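Side-chain contacts in ATP-dependent protease (Xanthomonas campestris pv. campestris, PDB 7CAY), which probably binds polypeptide substrates through a fold resembling the N-terminal substrate-binding domain of Lon peptidase: residues A154-V157 with G158-A162; L165-E169 with G170-S174. All coordinates share one frame; numbering follows the deposited sequence.

Contact 1. Residues A154-V157 with G158-A162; sequences AAWV and GWRLA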
loop_
_atom_site.group_PDB
_atom_site.type_symbol
_atom_site.label_atom_id
_atom_site.label_comp_id
_atom_site.label_asym_id
_atom_site.label_seq_id
_atom_site.Cartn_x
_atom_site.Cartn_y
_atom_site.Cartn_z
ATOM N N ALA A 154 -1.144 12.857 12.364
ATOM C CA ALA A 154 -1.941 11.693 12.743
ATOM C C ALA A 154 -1.874 10.598 11.685
ATOM O O ALA A 154 -1.797 9.409 12.014
ATOM C CB ALA A 154 -3.391 12.105 12.992
ATOM N N ALA A 155 -1.912 10.977 10.406
ATOM C CA ALA A 155 -1.826 9.978 9.350
ATOM C C ALA A 155 -0.456 9.316 9.315
ATOM O O ALA A 155 -0.349 8.132 8.978
ATOM C CB ALA A 155 -2.146 10.610 7.996
ATOM N N TRP A 156 0.599 10.051 9.671
ATOM C CA TRP A 156 1.941 9.481 9.614
ATOM C C TRP A 156 2.161 8.478 10.741
ATOM O O TRP A 156 2.622 7.356 10.503
ATOM C CB TRP A 156 2.992 10.590 9.662
ATOM C CG TRP A 156 4.342 10.109 9.235
ATOM C CD1 TRP A 156 4.830 10.066 7.962
ATOM C CD2 TRP A 156 5.371 9.581 10.079
ATOM N NE1 TRP A 156 6.104 9.552 7.961
ATOM C CE2 TRP A 156 6.459 9.246 9.249
ATOM C CE3 TRP A 156 5.481 9.363 11.456
ATOM C CZ2 TRP A 156 7.639 8.703 9.750
ATOM C CZ3 TRP A 156 6.654 8.827 11.952
ATOM C CH2 TRP A 156 7.717 8.503 11.101
ATOM N N VAL A 157 1.840 8.865 11.978
ATOM C CA VAL A 157 1.974 7.942 13.102
ATOM C C VAL A 157 1.043 6.749 12.924
ATOM O O VAL A 157 1.342 5.641 13.389
ATOM C CB VAL A 157 1.721 8.679 14.438
ATOM C CG1 VAL A 157 0.364 9.360 14.434
ATOM C CG2 VAL A 157 1.831 7.726 15.620
ATOM N N GLY A 158 -0.079 6.945 12.230
ATOM C CA GLY A 158 -0.992 5.838 11.993
ATOM C C GLY A 158 -0.425 4.813 11.029
ATOM O O GLY A 158 -0.458 3.608 11.296
ATOM N N TRP A 159 0.104 5.276 9.893
ATOM C CA TRP A 159 0.702 4.358 8.932
ATOM C C TRP A 159 1.961 3.688 9.466
ATOM O O TRP A 159 2.316 2.604 8.995
ATOM C CB TRP A 159 1.027 5.087 7.624
ATOM C CG TRP A 159 -0.173 5.582 6.848
ATOM C CD1 TRP A 159 -0.333 6.819 6.292
ATOM C CD2 TRP A 159 -1.368 4.848 6.536
ATOM N NE1 TRP A 159 -1.549 6.903 5.661
ATOM C CE2 TRP A 159 -2.204 5.708 5.794
ATOM C CE3 TRP A 159 -1.812 3.549 6.814
ATOM C CZ2 TRP A 159 -3.455 5.311 5.326
ATOM C CZ3 TRP A 159 -3.055 3.163 6.356
ATOM C CH2 TRP A 159 -3.863 4.039 5.618
ATOM N N ARG A 160 2.645 4.300 10.434
ATOM C CA ARG A 160 3.900 3.739 10.922
ATOM C C ARG A 160 3.662 2.673 11.986
ATOM O O ARG A 160 4.273 1.599 11.944
ATOM C CB ARG A 160 4.800 4.851 11.465
ATOM C CG ARG A 160 5.312 5.798 10.394
ATOM C CD ARG A 160 6.150 5.070 9.354
ATOM N NE ARG A 160 5.764 5.447 7.999
ATOM C CZ ARG A 160 4.986 4.709 7.214
ATOM N NH1 ARG A 160 4.681 5.130 5.995
ATOM N NH2 ARG A 160 4.518 3.545 7.643
ATOM N N LEU A 161 2.790 2.961 12.957
ATOM C CA LEU A 161 2.449 1.957 13.962
ATOM C C LEU A 161 1.829 0.726 13.318
ATOM O O LEU A 161 2.133 -0.410 13.707
ATOM C CB LEU A 161 1.501 2.552 15.002
ATOM C CG LEU A 161 2.128 3.354 16.140
ATOM C CD1 LEU A 161 1.057 3.763 17.134
ATOM C CD2 LEU A 161 3.210 2.535 16.818
ATOM N N ALA A 162 0.958 0.934 12.327
ATOM C CA ALA A 162 0.358 -0.182 11.605
ATOM C C ALA A 162 1.413 -1.079 10.975
ATOM O O ALA A 162 1.233 -2.300 10.909
ATOM C CB ALA A 162 -0.597 0.349 10.536
#

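Contact 2. Residues L165-E169 with G170-S174; sequences LPLSE and GQRLS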
loop_
_atom_site.group_PDB
_atom_site.type_symbol
_atom_site.label_atom_id
_atom_site.label_comp_id
_atom_site.label_asym_id
_atom_site.label_seq_id
_atom_site.Cartn_x
_atom_site.Cartn_y
_atom_site.Cartn_z
ATOM N N LEU A 165 3.663 -2.720 14.332
ATOM C CA LEU A 165 2.936 -3.580 15.251
ATOM C C LEU A 165 2.479 -4.861 14.551
ATOM O O LEU A 165 2.107 -4.840 13.376
ATOM C CB LEU A 165 1.732 -2.843 15.825
ATOM C CG LEU A 165 2.055 -1.881 16.969
ATOM C CD1 LEU A 165 1.007 -0.791 17.081
ATOM C CD2 LEU A 165 2.169 -2.647 18.281
ATOM N N PRO A 166 2.496 -5.997 15.263
ATOM C CA PRO A 166 2.189 -7.306 14.641
ATOM C C PRO A 166 0.701 -7.479 14.371
ATOM O O PRO A 166 -0.002 -8.248 15.031
ATOM C CB PRO A 166 2.708 -8.296 15.687
ATOM C CG PRO A 166 2.551 -7.585 16.985
ATOM C CD PRO A 166 2.808 -6.128 16.701
ATOM N N LEU A 167 0.218 -6.747 13.376
ATOM C CA LEU A 167 -1.185 -6.781 13.001
ATOM C C LEU A 167 -1.425 -7.833 11.928
ATOM O O LEU A 167 -0.550 -8.127 11.107
ATOM C CB LEU A 167 -1.635 -5.415 12.490
ATOM C CG LEU A 167 -1.444 -4.200 13.398
ATOM C CD1 LEU A 167 -1.828 -2.936 12.648
ATOM C CD2 LEU A 167 -2.258 -4.339 14.674
ATOM N N SER A 168 -2.631 -8.393 11.934
ATOM C CA SER A 168 -3.016 -9.318 10.882
ATOM C C SER A 168 -3.227 -8.563 9.575
ATOM O O SER A 168 -3.508 -7.362 9.560
ATOM C CB SER A 168 -4.292 -10.073 11.257
ATOM O OG SER A 168 -5.441 -9.268 11.059
ATOM N N GLU A 169 -3.085 -9.287 8.462
ATOM C CA GLU A 169 -3.287 -8.665 7.157
ATOM C C GLU A 169 -4.705 -8.133 7.007
ATOM O O GLU A 169 -4.925 -7.142 6.302
ATOM C CB GLU A 169 -2.964 -9.658 6.041
ATOM C CG GLU A 169 -1.481 -9.806 5.769
ATOM C CD GLU A 169 -0.749 -8.484 5.869
ATOM O OE1 GLU A 169 0.030 -8.306 6.828
ATOM O OE2 GLU A 169 -0.967 -7.612 5.002
ATOM N N GLY A 170 -5.675 -8.771 7.662
ATOM C CA GLY A 170 -7.020 -8.223 7.675
ATOM C C GLY A 170 -7.092 -6.897 8.405
ATOM O O GLY A 170 -7.717 -5.947 7.925
ATOM N N GLN A 171 -6.447 -6.811 9.573
ATOM C CA GLN A 171 -6.433 -5.560 10.323
ATOM C C GLN A 171 -5.738 -4.453 9.540
ATOM O O GLN A 171 -6.179 -3.299 9.556
ATOM C CB GLN A 171 -5.754 -5.771 11.676
ATOM C CG GLN A 171 -6.507 -6.713 12.603
ATOM C CD GLN A 171 -5.721 -7.055 13.850
ATOM O OE1 GLN A 171 -4.547 -6.705 13.973
ATOM N NE2 GLN A 171 -6.364 -7.745 14.785
ATOM N N ARG A 172 -4.652 -4.784 8.842
ATOM C CA ARG A 172 -3.978 -3.781 8.028
ATOM C C ARG A 172 -4.826 -3.374 6.831
ATOM O O ARG A 172 -4.748 -2.227 6.377
ATOM C CB ARG A 172 -2.613 -4.306 7.580
ATOM C CG ARG A 172 -1.800 -4.886 8.720
ATOM C CD ARG A 172 -0.313 -4.899 8.423
ATOM N NE ARG A 172 0.441 -5.386 9.576
ATOM C CZ ARG A 172 1.713 -5.089 9.822
ATOM N NH1 ARG A 172 2.383 -4.293 9.000
ATOM N NH2 ARG A 172 2.313 -5.580 10.898
ATOM N N LEU A 173 -5.645 -4.293 6.316
ATOM C CA LEU A 173 -6.555 -3.954 5.227
ATOM C C LEU A 173 -7.662 -3.024 5.705
ATOM O O LEU A 173 -8.078 -2.115 4.975
ATOM C CB LEU A 173 -7.149 -5.232 4.629
ATOM C CG LEU A 173 -8.214 -5.074 3.542
ATOM C CD1 LEU A 173 -7.628 -4.449 2.285
ATOM C CD2 LEU A 173 -8.850 -6.415 3.232
ATOM N N SER A 174 -8.155 -3.236 6.927
ATOM C CA SER A 174 -9.193 -2.368 7.470
ATOM C C SER A 174 -8.673 -0.952 7.681
ATOM O O SER A 174 -9.397 0.022 7.446
ATOM C CB SER A 174 -9.729 -2.950 8.777
ATOM O OG SER A 174 -10.721 -2.110 9.342
#

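Contact 1. Residues A154-V157 with G158-A162
A chi1 of -164° turns the Trp156 indole opposite its backbone N, on the carbonyl side, while Arg160, with chi1 at -68° and a bend at chi2 (-61°), folds its aliphatic chain across the ring. The methylenes do the touching. Arg160 CG stands 3.5 Å from the centroid of the Trp156 six-membered ring, almost directly above the face, a CH-pi contact between residues one helical turn apart. Further along the chain, Arg160 CD comes to 3.9 Å from CZ2 of Trp156. The guanidinium plane is nearly perpendicular to the indole, and at 5.3 Å from Arg160 CZ to the centroid of the Trp156 five-membered ring any cation-pi attraction is weak at most. The arginine head has firmer partners: a salt bridge to Glu163 and a hydrogen bond from NH1 to the carbonyl of Pro19. On another flank, the Trp159 ring passes loosely by Ala155, with Trp159 NE1 4.4 Å from Ala155 CB and hydrogen-bonded to Asp116. Val157 CG2 and Leu161 CD1, 4.3 Å apart, make an apolar contact, and both residues pack on Leu132 of helix 126-134. Backbone hydrogen bonds such as Leu161 N to Val157 O (3.1 Å) underlie these i to i+4 pairings, which characterise an alpha-helix packed within the C-terminal helical bundle of a Lon N-terminal domain.

Contact 2. Residues L165-E169 with G170-S174
Leu167 and Arg172 make up the close-fitting side of this turn into helix 169-177. The arginine chain, extended from CG to NE, runs back from the helix along the preceding loop, with its CG 3.8 Å from Leu167 CB. Its NE donates a hydrogen bond to Leu167 O at 3.3 Å, approaching from above the carbonyl plane rather than along a lone pair, and NH1 is hydrogen-bonded to the carbonyl of Glu163, which ties the loop to the end of the previous helix. Leu167 is buried, and its CD2 lies 3.4 Å from OE1 of Gln171, the two side chains crossing at about a right angle. Next to it, Ser168 and Gln171 form a capping box: Ser168, at the N-cap, accepts the N-H of Gln171 through OG at 3.0 Å, and Gln171 OE1 receives Ser168 N at 3.3 Å. A chi1 of 78° places OG between the backbone N and the carbonyl carbon, where it meets that first-turn amide. The solvent side is looser: Ser168, Gly170 and Pro166 are exposed, and Pro166, the centre of an inverse gamma turn, comes no nearer than 4.1 Å from its CA to Arg172 NH2. Glu169 OE1 stays 4.0 Å from Arg172 NE and well out of the guanidinium plane, at most an electrostatic attraction with no N-H directed at the oxygen, while the OE2 of the same carboxylate is held by the backbone N of Val16.

How the contacts relate
Contact 1 lies within helix 154-164 and is mostly buried, whereas contact 2 is the partly exposed loop and first turn of helix 169-177, the next helix in the chain. Their centres are about 13 Å apart, and they meet where Ala162 O packs against Leu167 CD1 and the Arg172 guanidinium. Each has an arginine, used differently: in contact 1 its methylenes lie on an aromatic face, while in contact 2 an extended chain bonds to loop backbone. Both find a partner in Glu163, one through its carboxylate and the other through its main-chain oxygen. The Trp156-Arg160 pair is on the more open side of contact 1, Val157 and Leu161 being buried against helix 126-134; polar capping marks contact 2.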